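PDB 5E57: transcription regulator AmtR from Mycobacterium smegmatis, which probably binds DNA as a TetR-family transcription regulator and takes part in controlling nitrogen metabolism. Local coordinates for residues 105-110 against 158-163; 12-17 against 56-61. One frame throughout, in Å; residues are numbered along the deposited sequence.

How the contacts relate
From the N terminus, helix 9-23 comes first, followed by the predicted helix-turn-helix at 30-49 and then helix 52-61. Contact 2 closes this loop by bringing 56-61 back across 12-17, inside the DNA-binding domain. The chain then runs through helices 65-75 and 82-98 before contact 1 opens at 105-110 and closes on helix 151-165. The two loops follow one another in series, neither enclosing nor crossing the other. They lie about 16 Å apart, centre to centre, yet they touch: Leu106 CD1 packs 3.8 Å from Leu56 CD1, and Tyr107 also meets Leu60. Segment 105-110 thus lies between the DNA-binding domain and the larger helical domain.

Contact 1: residues 105-110 against 158-163; sequences ALYLLP and SVINSR. With ACT (acetate ion), chain D.
In the all-helical TetR fold, the linker between helices 82-98 and 118-142 passes beside helix 151-165, and here Ala105 and Tyr107 of that linker meet a single helical side chain, Ile160. The contact is small, with 129 Å² buried in all. Ile160 serves it with both of its branches. CG2, set anti to the backbone N by the first torsion (chi1 -66° for CG1), lies against the linker backbone, 3.3 Å from Ala105 N and 3.6 Å from Ala105 CA. The methyl of Ala105 stands farther off, its CB 4.1 Å from Ile160 CG2; the short side chain of Ala105 is consistent with this close approach of the isoleucine to the main chain. The other branch ends in CD1, which reaches the tyrosine obliquely, 4.0 Å from Tyr107 CE2, the two side chains lying roughly perpendicular to each other. A beta-branched residue suits this place because it can touch backbone and ring at once.

Around the contact, the Ile160 carbonyl accepts a hydrogen bond from Asn102, while the ring of Tyr107 also borders helix 52-61. Leu108, next to Tyr107 in the linker, packs on Ser164 of the second subunit. Tyrosine fits this border by combining an apolar ring with a polar end: its hydroxyl is hydrogen-bonded to Thr63 and also to an acetate ion, most likely a component of the crystallisation solution. Atom O of the acetate lies at the ring edge near its plane, 3.4 Å from Tyr107 CE2, and accepts the hydrogen bond from Tyr107 OH at 2.8 Å.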
loop_
_atom_site.group_PDB
_atom_site.type_symbol
_atom_site.label_atom_id
_atom_site.label_comp_id
_atom_site.label_asym_id
_atom_site.label_seq_id
_atom_site.Cartn_x
_atom_site.Cartn_y
_atom_site.Cartn_z
ATOM N N ALA A 105 2.873 8.432 -0.386
ATOM C CA ALA A 105 3.749 7.809 0.546
ATOM C C ALA A 105 3.643 8.494 1.893
ATOM O O ALA A 105 4.047 7.913 2.874
ATOM C CB ALA A 105 5.193 7.894 0.083
ATOM N N LEU A 106 3.101 9.708 1.947
ATOM C CA LEU A 106 3.021 10.404 3.258
ATOM C C LEU A 106 1.765 9.974 4.103
ATOM O O LEU A 106 1.649 10.319 5.277
ATOM C CB LEU A 106 3.020 11.905 2.993
ATOM C CG LEU A 106 4.232 12.471 2.234
ATOM C CD1 LEU A 106 3.907 13.914 1.879
ATOM C CD2 LEU A 106 5.537 12.350 3.030
ATOM N N TYR A 107 0.862 9.193 3.519
ATOM C CA TYR A 107 -0.400 8.814 4.198
ATOM C C TYR A 107 -0.153 8.092 5.481
ATOM O O TYR A 107 -0.971 8.115 6.336
ATOM C CB TYR A 107 -1.251 7.913 3.304
ATOM C CG TYR A 107 -1.869 8.569 2.067
ATOM C CD1 TYR A 107 -1.920 9.941 1.905
ATOM C CD2 TYR A 107 -2.491 7.802 1.117
ATOM C CE1 TYR A 107 -2.521 10.523 0.781
ATOM C CE2 TYR A 107 -3.106 8.379 0.021
ATOM C CZ TYR A 107 -3.124 9.733 -0.117
ATOM O OH TYR A 107 -3.716 10.272 -1.192
ATOM N N LEU A 108 0.984 7.431 5.621
ATOM C CA LEU A 108 1.266 6.646 6.788
ATOM C C LEU A 108 2.059 7.361 7.907
ATOM O O LEU A 108 2.313 6.790 8.954
ATOM C CB LEU A 108 2.046 5.439 6.341
ATOM C CG LEU A 108 1.297 4.600 5.280
ATOM C CD1 LEU A 108 2.102 3.314 4.994
ATOM C CD2 LEU A 108 -0.158 4.286 5.673
ATOM N N LEU A 109 2.420 8.598 7.688
ATOM C CA LEU A 109 3.068 9.402 8.705
ATOM C C LEU A 109 2.230 9.381 9.983
ATOM O O LEU A 109 1.071 9.722 9.916
ATOM C CB LEU A 109 3.103 10.803 8.174
ATOM C CG LEU A 109 4.354 11.499 7.648
ATOM C CD1 LEU A 109 5.529 10.641 7.287
ATOM C CD2 LEU A 109 3.960 12.520 6.567
ATOM N N PRO A 110 2.813 9.025 11.147
ATOM C CA PRO A 110 2.071 9.173 12.404
ATOM C C PRO A 110 1.550 10.588 12.628
ATOM O O PRO A 110 0.466 10.705 13.136
ATOM C CB PRO A 110 3.075 8.783 13.485
ATOM C CG PRO A 110 4.169 8.051 12.759
ATOM C CD PRO A 110 4.199 8.587 11.368
ATOM N N SER A 158 -2.118 0.969 -4.000
ATOM C CA SER A 158 -0.879 0.221 -4.197
ATOM C C SER A 158 0.058 0.870 -5.184
ATOM O O SER A 158 1.275 0.608 -5.194
ATOM C CB SER A 158 -1.133 -1.233 -4.562
ATOM O OG SER A 158 -1.365 -1.380 -5.918
ATOM N N VAL A 159 -0.426 1.769 -6.000
ATOM C CA VAL A 159 0.524 2.421 -6.963
ATOM C C VAL A 159 1.622 3.238 -6.228
ATOM O O VAL A 159 2.733 3.438 -6.753
ATOM C CB VAL A 159 -0.194 3.196 -8.097
ATOM C CG1 VAL A 159 -1.302 2.370 -8.705
ATOM C CG2 VAL A 159 -0.744 4.535 -7.632
ATOM N N ILE A 160 1.267 3.705 -5.033
ATOM C CA ILE A 160 2.167 4.436 -4.159
ATOM C C ILE A 160 3.353 3.520 -3.785
ATOM O O ILE A 160 4.507 3.919 -3.943
ATOM C CB ILE A 160 1.504 4.915 -2.882
ATOM C CG1 ILE A 160 0.421 5.971 -3.109
ATOM C CG2 ILE A 160 2.555 5.497 -1.921
ATOM C CD1 ILE A 160 -0.637 5.940 -1.984
ATOM N N ASN A 161 3.054 2.305 -3.398
ATOM C CA ASN A 161 4.089 1.311 -3.138
ATOM C C ASN A 161 4.898 0.969 -4.405
ATOM O O ASN A 161 6.100 0.786 -4.325
ATOM C CB ASN A 161 3.476 0.052 -2.573
ATOM C CG ASN A 161 2.642 0.319 -1.319
ATOM O OD1 ASN A 161 3.053 0.004 -0.205
ATOM N ND2 ASN A 161 1.461 0.912 -1.505
ATOM N N SER A 162 4.256 0.879 -5.573
ATOM C CA SER A 162 4.973 0.617 -6.852
ATOM C C SER A 162 5.970 1.721 -7.172
ATOM O O SER A 162 7.103 1.444 -7.559
ATOM C CB SER A 162 4.022 0.455 -8.041
ATOM O OG SER A 162 3.132 -0.628 -7.857
ATOM N N ARG A 163 5.548 2.977 -6.993
ATOM C CA ARG A 163 6.425 4.128 -7.226
ATOM C C ARG A 163 7.677 4.146 -6.318
ATOM O O ARG A 163 8.737 4.641 -6.701
ATOM C CB ARG A 163 5.644 5.423 -7.008
ATOM C CG ARG A 163 4.744 5.766 -8.150
ATOM C CD ARG A 163 4.145 7.143 -7.972
ATOM N NE ARG A 163 5.151 8.183 -8.137
ATOM C CZ ARG A 163 4.879 9.435 -8.435
ATOM N NH1 ARG A 163 3.591 9.824 -8.622
ATOM N NH2 ARG A 163 5.892 10.321 -8.565
HETATM C C ACT D . -6.389 8.234 -3.048
HETATM O O ACT D . -5.769 8.573 -2.063
HETATM O OXT ACT D . -6.829 7.048 -3.055
HETATM C CH3 ACT D . -6.576 9.259 -4.174
#

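Contact 2: residues 12-17 against 56-61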
loop_
_atom_site.group_PDB
_atom_site.type_symbol
_atom_site.label_atom_id
_atom_site.label_comp_id
_atom_site.label_asym_id
_atom_site.label_seq_id
_atom_site.Cartn_x
_atom_site.Cartn_y
_atom_site.Cartn_z
ATOM N N GLU A 12 5.907 26.724 -6.090
ATOM C CA GLU A 12 7.328 26.413 -5.955
ATOM C C GLU A 12 7.611 25.861 -4.534
ATOM O O GLU A 12 8.417 24.966 -4.311
ATOM C CB GLU A 12 8.127 27.691 -6.219
ATOM C CG GLU A 12 9.092 27.580 -7.378
ATOM C CD GLU A 12 9.987 28.801 -7.478
ATOM O OE1 GLU A 12 9.402 29.868 -7.687
ATOM O OE2 GLU A 12 11.237 28.688 -7.324
ATOM N N ILE A 13 6.887 26.401 -3.578
ATOM C CA ILE A 13 7.038 25.989 -2.212
ATOM C C ILE A 13 6.493 24.590 -2.093
ATOM O O ILE A 13 7.181 23.732 -1.511
ATOM C CB ILE A 13 6.316 26.925 -1.234
ATOM C CG1 ILE A 13 7.023 28.270 -1.215
ATOM C CG2 ILE A 13 6.317 26.322 0.160
ATOM C CD1 ILE A 13 6.125 29.382 -0.687
ATOM N N LEU A 14 5.314 24.357 -2.657
ATOM C CA LEU A 14 4.681 23.026 -2.573
ATOM C C LEU A 14 5.573 21.981 -3.257
ATOM O O LEU A 14 5.794 20.885 -2.722
ATOM C CB LEU A 14 3.276 23.036 -3.185
ATOM C CG LEU A 14 2.144 23.710 -2.357
ATOM C CD1 LEU A 14 0.943 23.879 -3.271
ATOM C CD2 LEU A 14 1.788 22.863 -1.135
ATOM N N ASP A 15 6.113 22.324 -4.435
ATOM C CA ASP A 15 6.951 21.394 -5.160
ATOM C C ASP A 15 8.227 21.061 -4.387
ATOM O O ASP A 15 8.668 19.895 -4.381
ATOM C CB ASP A 15 7.293 21.887 -6.589
ATOM C CG ASP A 15 8.218 20.883 -7.346
ATOM O OD1 ASP A 15 7.875 19.673 -7.566
ATOM O OD2 ASP A 15 9.311 21.310 -7.728
ATOM N N ALA A 16 8.858 22.095 -3.795
ATOM C CA ALA A 16 10.055 21.917 -3.048
ATOM C C ALA A 16 9.803 21.062 -1.782
ATOM O O ALA A 16 10.595 20.178 -1.468
ATOM C CB ALA A 16 10.656 23.280 -2.692
ATOM N N ALA A 17 8.700 21.320 -1.083
ATOM C CA ALA A 17 8.335 20.551 0.113
ATOM C C ALA A 17 7.980 19.095 -0.249
ATOM O O ALA A 17 8.282 18.160 0.537
ATOM C CB ALA A 17 7.150 21.204 0.819
ATOM N N LEU A 56 1.808 20.506 4.272
ATOM C CA LEU A 56 1.422 19.107 4.199
ATOM C C LEU A 56 -0.055 18.958 3.940
ATOM O O LEU A 56 -0.459 18.102 3.146
ATOM C CB LEU A 56 1.814 18.360 5.504
ATOM C CG LEU A 56 1.516 16.851 5.620
ATOM C CD1 LEU A 56 2.269 16.075 4.547
ATOM C CD2 LEU A 56 1.892 16.286 6.977
ATOM N N ASP A 57 -0.867 19.810 4.569
ATOM C CA ASP A 57 -2.305 19.779 4.291
ATOM C C ASP A 57 -2.611 20.034 2.837
ATOM O O ASP A 57 -3.376 19.281 2.234
ATOM C CB ASP A 57 -3.077 20.758 5.153
ATOM C CG ASP A 57 -4.326 20.101 5.793
ATOM O OD1 ASP A 57 -4.505 18.840 5.688
ATOM O OD2 ASP A 57 -5.114 20.873 6.390
ATOM N N ALA A 58 -1.999 21.064 2.246
ATOM C CA ALA A 58 -2.279 21.330 0.858
ATOM C C ALA A 58 -1.778 20.163 -0.050
ATOM O O ALA A 58 -2.450 19.754 -0.955
ATOM C CB ALA A 58 -1.683 22.642 0.475
ATOM N N LEU A 59 -0.605 19.618 0.214
ATOM C CA LEU A 59 -0.125 18.479 -0.556
ATOM C C LEU A 59 -1.044 17.286 -0.493
ATOM O O LEU A 59 -1.372 16.734 -1.528
ATOM C CB LEU A 59 1.286 18.067 -0.124
ATOM C CG LEU A 59 2.370 19.096 -0.377
ATOM C CD1 LEU A 59 3.629 18.747 0.366
ATOM C CD2 LEU A 59 2.629 19.237 -1.877
ATOM N N LEU A 60 -1.489 16.921 0.710
ATOM C CA LEU A 60 -2.387 15.778 0.871
ATOM C C LEU A 60 -3.731 15.968 0.194
ATOM O O LEU A 60 -4.259 15.063 -0.474
ATOM C CB LEU A 60 -2.628 15.446 2.356
ATOM C CG LEU A 60 -1.470 15.000 3.233
ATOM C CD1 LEU A 60 -1.830 14.942 4.721
ATOM C CD2 LEU A 60 -0.905 13.656 2.788
ATOM N N ALA A 61 -4.308 17.144 0.362
ATOM C CA ALA A 61 -5.597 17.442 -0.242
ATOM C C ALA A 61 -5.515 17.338 -1.797
ATOM O O ALA A 61 -6.438 16.852 -2.423
ATOM C CB ALA A 61 -6.049 18.864 0.161
#
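Ala58 is the first residue of 56-61 to make a substantial contact with 12-17: its CB meets Leu14 CD2 at 3.8 Å. The gap between the helices is bridged here from the other side, by the longer leucine reaching over to the alanine methyl, so the short side chain of Ala58 is enough.

Next comes Leu59, the main partner from this helix. Its CB already points to helix 9-23, and with CG anti to the carbonyl carbon (chi1 -64°) and chi2 at 166° the branch carries CD2 to Leu14 and CD1 to Ala17. CD2 lies against Leu14, 3.7 Å from Leu14 O and 3.8 Å from Leu14 CD2, so that it touches main chain and side chain of the same residue. The side chains of Leu14 and Leu59 run antiparallel alongside one another. This is the packing of the first helix of a TetR-type DNA-binding domain against the helix that follows the predicted helix-turn-helix; the short segments cross at -84°, almost perpendicular, with axes 10.2 Å apart at their closest. Across so steep a crossing only a few residues can meet, and branched leucines suit it by spanning the gap.

The other branch of Leu59, CD1, lies 4.3 Å from Ala17 CB, a small residue one turn along from Leu14 that also touches Ile34 of helix 31-38. Leu59 extends the same apolar layer onto Ala18 and Phe21, while Leu14 rests on Phe49.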